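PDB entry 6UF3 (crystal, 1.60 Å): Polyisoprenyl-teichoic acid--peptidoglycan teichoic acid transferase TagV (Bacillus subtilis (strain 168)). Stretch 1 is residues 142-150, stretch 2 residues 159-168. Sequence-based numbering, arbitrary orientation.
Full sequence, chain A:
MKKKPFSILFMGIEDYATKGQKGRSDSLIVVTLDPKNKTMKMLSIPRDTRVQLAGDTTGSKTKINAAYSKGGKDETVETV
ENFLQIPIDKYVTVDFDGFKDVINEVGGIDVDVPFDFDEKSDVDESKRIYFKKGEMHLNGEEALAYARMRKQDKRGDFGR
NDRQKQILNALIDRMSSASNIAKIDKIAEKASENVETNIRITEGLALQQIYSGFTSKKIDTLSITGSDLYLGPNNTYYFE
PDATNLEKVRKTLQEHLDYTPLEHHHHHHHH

Stretch 1 (142-150) EALAYARMR
Stretch 2 159-168: GRNDRQKQIL

Residues 142-148 form the end of a helix that begins earlier in the chain. Its last turns are held by backbone bonds such as Tyr-146 N to Glu-142 O and Ala-147 N to Ala-143 O, both 2.9 Å. Met-149 is the first residue to leave helical geometry, at phi/psi -58/138, and Arg-150 follows at -140/123. Stretch 2 is helical throughout, and its helix extends beyond both ends. The two helix axes approach to 8.8 Å, with 145° between their N-to-C directions, so they run roughly antiparallel. The register is set by two CA pairs: Ala-147 CA lies 5.7 Å from Gln-164 CA, and Ala-143 CA lies 7.9 Å from Ile-167 CA. The contact buries 529 Å², both sides summed.

Gly-159 makes no contact with stretch 1; its carbonyl Gly-159 O accepts from Arg-163 N at 3.0 Å, an ordinary i to i+4 helix bond.

Arg-160 starts sideways, with chi1 at -100° between wells and chi2 and chi3 both t. The extended chain brings its guanidinium to the end of the first helix. Arg-160 NH1 and Arg-160 NE both donate to Arg-148 O, each at 2.8 Å. This carbonyl lies near the guanidinium plane, where Arg-160 NE and Arg-160 NH1 can both point an N-H at it. Arg-150 CB covers one face, 4.0 Å from Arg-160 NE. Further back along the side chain, Arg-160 CG sits 3.2 Å from Met-149 O and 3.6 Å from Ala-147 O.

Asn-161 points away, and neither it nor Asp-162 touches stretch 1.

Arg-163 points toward stretch 1 and has the largest covered area in the contact. Its rotamer is m at chi1 and t at chi2. Chi3 at -103° and chi4 at 108° then turn the guanidinium among the carbonyls. Arg-163 NH1 donates to Tyr-146 O and to Met-149 O, both at 2.9 Å. A weak bond from Arg-163 NH2 also reaches Met-149 O, at 3.0 Å. Met-149 CE lies over one face of the guanidinium, 3.6 Å from Arg-163 NH2. The aliphatic part is used as well: Arg-163 CD lies 3.8 Å from the centroid of the Tyr-146 ring (CG, CD1, CD2, CE1, CE2, CZ), 13° off its normal, in a CH-pi contact.

Gln-164 has chi1 m and chi2 t. Its CB points sideways, but its end comes nearer, with Gln-164 NE2 4.0 Å from Ala-147 O. Lys-165 does not reach stretch 1.

Gln-166 points toward stretch 1, with chi1 at -129° between wells and chi2 t. Tyr-146, with chi1 t and chi2 at 74°, extends its hydroxyl to meet it. Tyr-146 OH donates to Gln-166 OE1 at 2.8 Å, and the acceptor lies near the ring plane.

Ile-167, chi1 m and chi2 t, supplies the apolar packing. Ile-167 CD1 lies 3.7 Å from Ala-147 CB, 4.2 Å from Tyr-146 CD2 at the ring edge, and 3.9 Å from Ala-143 O. Leu-168 makes no contact.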

ATOM      1  N   GLU A 142      -2.842   2.811  17.842  1.00 27.39           N
ATOM      2  CA  GLU A 142      -4.178   3.147  17.369  1.00 27.72           C
ATOM      3  C   GLU A 142      -4.271   3.056  15.851  1.00 26.09           C
ATOM      4  O   GLU A 142      -5.283   2.589  15.314  1.00 26.66           O
ATOM      5  CB  GLU A 142      -4.556   4.550  17.857  1.00 28.41           C
ATOM      6  CG  GLU A 142      -4.660   4.645  19.378  1.00 30.24           C
ATOM      7  CD  GLU A 142      -4.692   6.074  19.883  1.00 30.66           C
ATOM      8  OE1 GLU A 142      -5.165   6.278  21.017  1.00 39.02           O
ATOM      9  OE2 GLU A 142      -4.249   6.984  19.150  1.00 30.67           O
ATOM     10  N   ALA A 143      -3.230   3.496  15.142  1.00 24.36           N
ATOM     11  CA  ALA A 143      -3.268   3.465  13.684  1.00 26.62           C
ATOM     12  C   ALA A 143      -3.265   2.032  13.167  1.00 24.97           C
ATOM     13  O   ALA A 143      -3.938   1.724  12.173  1.00 22.75           O
ATOM     14  CB  ALA A 143      -2.092   4.254  13.107  1.00 26.65           C
ATOM     15  N   LEU A 144      -2.534   1.142  13.847  1.00 23.37           N
ATOM     16  CA  LEU A 144      -2.560  -0.277  13.490  1.00 23.91           C
ATOM     17  C   LEU A 144      -3.947  -0.865  13.697  1.00 27.09           C
ATOM     18  O   LEU A 144      -4.472  -1.568  12.820  1.00 25.89           O
ATOM     19  CB  LEU A 144      -1.526  -1.049  14.311  1.00 24.41           C
ATOM     20  CG  LEU A 144      -1.453  -2.547  13.989  1.00 25.12           C
ATOM     21  CD1 LEU A 144      -1.019  -2.720  12.544  1.00 25.71           C
ATOM     22  CD2 LEU A 144      -0.518  -3.297  14.934  1.00 26.32           C
ATOM     23  N   ALA A 145      -4.555  -0.600  14.861  1.00 27.12           N
ATOM     24  CA  ALA A 145      -5.901  -1.113  15.106  1.00 29.19           C
ATOM     25  C   ALA A 145      -6.891  -0.565  14.085  1.00 34.31           C
ATOM     26  O   ALA A 145      -7.799  -1.279  13.641  1.00 32.48           O
ATOM     27  CB  ALA A 145      -6.354  -0.778  16.529  1.00 31.13           C
ATOM     28  N   TYR A 146      -6.733   0.708  13.712  1.00 27.58           N
ATOM     29  CA  TYR A 146      -7.561   1.311  12.675  1.00 29.19           C
ATOM     30  C   TYR A 146      -7.412   0.570  11.351  1.00 31.83           C
ATOM     31  O   TYR A 146      -8.408   0.295  10.668  1.00 32.93           O
ATOM     32  CB  TYR A 146      -7.170   2.785  12.522  1.00 26.22           C
ATOM     33  CG  TYR A 146      -8.083   3.614  11.649  1.00 26.58           C
ATOM     34  CD1 TYR A 146      -9.334   4.007  12.099  1.00 29.63           C
ATOM     35  CD2 TYR A 146      -7.683   4.014  10.375  1.00 28.54           C
ATOM     36  CE1 TYR A 146     -10.165   4.779  11.311  1.00 32.23           C
ATOM     37  CE2 TYR A 146      -8.511   4.786   9.572  1.00 28.60           C
ATOM     38  CZ  TYR A 146      -9.751   5.164  10.049  1.00 30.88           C
ATOM     39  OH  TYR A 146     -10.589   5.925   9.275  1.00 35.12           O
ATOM     40  N   ALA A 147      -6.171   0.235  10.980  1.00 28.08           N
ATOM     41  CA  ALA A 147      -5.921  -0.448   9.713  1.00 28.86           C
ATOM     42  C   ALA A 147      -6.439  -1.875   9.724  1.00 32.53           C
ATOM     43  O   ALA A 147      -6.816  -2.398   8.669  1.00 35.87           O
ATOM     44  CB  ALA A 147      -4.426  -0.457   9.397  1.00 30.10           C
ATOM     45  N   ARG A 148      -6.474  -2.513  10.895  1.00 31.08           N
ATOM     46  CA  ARG A 148      -6.798  -3.935  10.979  1.00 35.03           C
ATOM     47  C   ARG A 148      -8.283  -4.220  11.155  1.00 38.68           C
ATOM     48  O   ARG A 148      -8.705  -5.359  10.915  1.00 41.89           O
ATOM     49  CB  ARG A 148      -6.034  -4.586  12.136  1.00 33.79           C
ATOM     50  CG  ARG A 148      -4.540  -4.707  11.906  1.00 37.70           C
ATOM     51  CD  ARG A 148      -3.835  -5.243  13.144  1.00 39.27           C
ATOM     52  NE  ARG A 148      -4.090  -6.668  13.361  1.00 45.92           N
ATOM     53  CZ  ARG A 148      -3.899  -7.288  14.520  1.00 46.44           C
ATOM     54  NH1 ARG A 148      -3.458  -6.608  15.573  1.00 47.63           N
ATOM     55  NH2 ARG A 148      -4.157  -8.584  14.628  1.00 48.52           N
ATOM     56  N   MET A 149      -9.080  -3.232  11.563  1.00 34.59           N
ATOM     57  CA  MET A 149     -10.477  -3.489  11.890  1.00 43.65           C
ATOM     58  C   MET A 149     -11.217  -4.095  10.703  1.00 47.71           C
ATOM     59  O   MET A 149     -11.029  -3.679   9.556  1.00 45.24           O
ATOM     60  CB  MET A 149     -11.169  -2.199  12.328  1.00 50.18           C
ATOM     61  CG  MET A 149     -12.590  -2.408  12.828  1.00 54.30           C
ATOM     62  SD  MET A 149     -13.833  -2.267  11.527  1.00 61.64           S
ATOM     63  CE  MET A 149     -13.908  -0.484  11.341  1.00 56.02           C
ATOM     64  N   ARG A 150     -12.060  -5.089  10.993  1.00 46.05           N
ATOM     65  CA  ARG A 150     -12.839  -5.793   9.978  1.00 55.80           C
ATOM     66  C   ARG A 150     -14.238  -6.038  10.523  1.00 64.57           C
ATOM     67  O   ARG A 150     -14.392  -6.662  11.578  1.00 64.61           O
ATOM     68  CB  ARG A 150     -12.177  -7.120   9.590  1.00 55.88           C
ATOM     69  N   GLY A 159     -13.448  -2.034   3.201  1.00 38.84           N
ATOM     70  CA  GLY A 159     -13.274  -0.984   4.195  1.00 41.00           C
ATOM     71  C   GLY A 159     -11.857  -0.923   4.735  1.00 37.11           C
ATOM     72  O   GLY A 159     -11.317   0.162   4.979  1.00 36.87           O
ATOM     73  N   ARG A 160     -11.238  -2.091   4.930  1.00 40.28           N
ATOM     74  CA  ARG A 160      -9.829  -2.151   5.308  1.00 41.04           C
ATOM     75  C   ARG A 160      -8.954  -1.438   4.287  1.00 34.11           C
ATOM     76  O   ARG A 160      -8.081  -0.649   4.651  1.00 30.23           O
ATOM     77  CB  ARG A 160      -9.388  -3.610   5.448  1.00 45.68           C
ATOM     78  CG  ARG A 160      -9.341  -4.139   6.864  1.00 51.63           C
ATOM     79  CD  ARG A 160      -8.944  -5.612   6.860  1.00 59.11           C
ATOM     80  NE  ARG A 160      -8.607  -6.107   8.191  1.00 66.96           N
ATOM     81  CZ  ARG A 160      -8.311  -7.375   8.463  1.00 71.40           C
ATOM     82  NH1 ARG A 160      -8.015  -7.739   9.705  1.00 70.71           N
ATOM     83  NH2 ARG A 160      -8.314  -8.280   7.493  1.00 73.91           N
ATOM     84  N   ASN A 161      -9.167  -1.719   2.996  1.00 35.91           N
ATOM     85  CA  ASN A 161      -8.372  -1.067   1.959  1.00 31.19           C
ATOM     86  C   ASN A 161      -8.594   0.439   1.967  1.00 26.59           C
ATOM     87  O   ASN A 161      -7.656   1.217   1.742  1.00 28.26           O
ATOM     88  CB  ASN A 161      -8.719  -1.646   0.587  1.00 39.70           C
ATOM     89  CG  ASN A 161      -7.909  -2.881   0.261  1.00 51.16           C
ATOM     90  OD1 ASN A 161      -7.171  -2.913  -0.722  1.00 52.59           O
ATOM     91  ND2 ASN A 161      -8.034  -3.904   1.095  1.00 56.23           N
ATOM     92  N   ASP A 162      -9.831   0.864   2.231  1.00 30.63           N
ATOM     93  CA  ASP A 162     -10.115   2.292   2.302  1.00 31.06           C
ATOM     94  C   ASP A 162      -9.314   2.946   3.418  1.00 31.64           C
ATOM     95  O   ASP A 162      -8.666   3.977   3.211  1.00 29.88           O
ATOM     96  CB  ASP A 162     -11.611   2.521   2.504  1.00 40.97           C
ATOM     97  CG  ASP A 162     -12.027   3.934   2.174  1.00 58.40           C
ATOM     98  OD1 ASP A 162     -11.643   4.860   2.918  1.00 63.75           O
ATOM     99  OD2 ASP A 162     -12.737   4.121   1.165  1.00 66.50           O
ATOM    100  N   ARG A 163      -9.337   2.346   4.611  1.00 32.40           N
ATOM    101  CA  ARG A 163      -8.591   2.910   5.735  1.00 28.55           C
ATOM    102  C   ARG A 163      -7.081   2.856   5.512  1.00 28.66           C
ATOM    103  O   ARG A 163      -6.359   3.769   5.938  1.00 27.96           O
ATOM    104  CB  ARG A 163      -8.978   2.195   7.031  1.00 31.39           C
ATOM    105  CG  ARG A 163     -10.349   2.608   7.555  1.00 32.31           C
ATOM    106  CD  ARG A 163     -10.750   1.825   8.792  1.00 37.20           C
ATOM    107  NE  ARG A 163     -11.724   0.781   8.482  1.00 49.84           N
ATOM    108  CZ  ARG A 163     -11.453  -0.522   8.473  1.00 50.42           C
ATOM    109  NH1 ARG A 163     -10.230  -0.956   8.761  1.00 48.61           N
ATOM    110  NH2 ARG A 163     -12.407  -1.396   8.178  1.00 49.11           N
ATOM    111  N   GLN A 164      -6.582   1.807   4.852  1.00 28.58           N
ATOM    112  CA  GLN A 164      -5.163   1.755   4.516  1.00 25.62           C
ATOM    113  C   GLN A 164      -4.775   2.900   3.584  1.00 24.75           C
ATOM    114  O   GLN A 164      -3.740   3.554   3.779  1.00 24.10           O
ATOM    115  CB  GLN A 164      -4.822   0.400   3.882  1.00 26.52           C
ATOM    116  CG  GLN A 164      -4.876  -0.761   4.864  1.00 34.00           C
ATOM    117  CD  GLN A 164      -5.084  -2.106   4.182  1.00 39.43           C
ATOM    118  OE1 GLN A 164      -4.912  -2.243   2.970  1.00 35.77           O
ATOM    119  NE2 GLN A 164      -5.476  -3.101   4.963  1.00 45.90           N
ATOM    120  N   LYS A 165      -5.589   3.155   2.556  1.00 25.15           N
ATOM    121  CA  LYS A 165      -5.273   4.268   1.671  1.00 26.08           C
ATOM    122  C   LYS A 165      -5.364   5.589   2.418  1.00 25.36           C
ATOM    123  O   LYS A 165      -4.580   6.506   2.161  1.00 25.25           O
ATOM    124  CB  LYS A 165      -6.190   4.254   0.452  1.00 24.51           C
ATOM    125  CG  LYS A 165      -5.725   3.265  -0.623  1.00 29.30           C
ATOM    126  CD  LYS A 165      -6.564   3.370  -1.887  1.00 29.51           C
ATOM    127  CE  LYS A 165      -7.952   2.774  -1.672  1.00 31.30           C
ATOM    128  NZ  LYS A 165      -8.825   2.914  -2.878  1.00 37.14           N
ATOM    129  N   GLN A 166      -6.311   5.700   3.353  1.00 24.05           N
ATOM    130  CA  GLN A 166      -6.392   6.900   4.194  1.00 29.49           C
ATOM    131  C   GLN A 166      -5.098   7.136   4.971  1.00 27.17           C
ATOM    132  O   GLN A 166      -4.615   8.276   5.079  1.00 26.87           O
ATOM    133  CB  GLN A 166      -7.562   6.759   5.164  1.00 34.77           C
ATOM    134  CG  GLN A 166      -8.515   7.916   5.200  1.00 47.49           C
ATOM    135  CD  GLN A 166      -9.648   7.676   6.175  1.00 49.69           C
ATOM    136  OE1 GLN A 166      -9.834   6.560   6.665  1.00 47.33           O
ATOM    137  NE2 GLN A 166     -10.401   8.722   6.472  1.00 47.26           N
ATOM    138  N   ILE A 167      -4.537   6.070   5.549  1.00 24.40           N
ATOM    139  CA  ILE A 167      -3.281   6.190   6.290  1.00 25.11           C
ATOM    140  C   ILE A 167      -2.159   6.648   5.365  1.00 23.18           C
ATOM    141  O   ILE A 167      -1.377   7.549   5.700  1.00 23.59           O
ATOM    142  CB  ILE A 167      -2.941   4.851   6.972  1.00 25.20           C
ATOM    143  CG1 ILE A 167      -3.898   4.605   8.137  1.00 28.02           C
ATOM    144  CG2 ILE A 167      -1.477   4.801   7.441  1.00 28.27           C
ATOM    145  CD1 ILE A 167      -4.041   3.136   8.491  1.00 29.12           C
ATOM    146  N   LEU A 168      -2.051   6.017   4.187  1.00 21.50           N
ATOM    147  CA  LEU A 168      -0.976   6.396   3.272  1.00 20.50           C
ATOM    148  C   LEU A 168      -1.140   7.835   2.787  1.00 24.43           C
ATOM    149  O   LEU A 168      -0.155   8.569   2.659  1.00 21.60           O
ATOM    150  CB  LEU A 168      -0.921   5.437   2.085  1.00 21.46           C
ATOM    151  CG  LEU A 168       0.194   5.643   1.059  1.00 22.54           C
ATOM    152  CD1 LEU A 168       1.570   5.614   1.702  1.00 25.81           C
ATOM    153  CD2 LEU A 168       0.070   4.536  -0.016  1.00 25.97           C
TER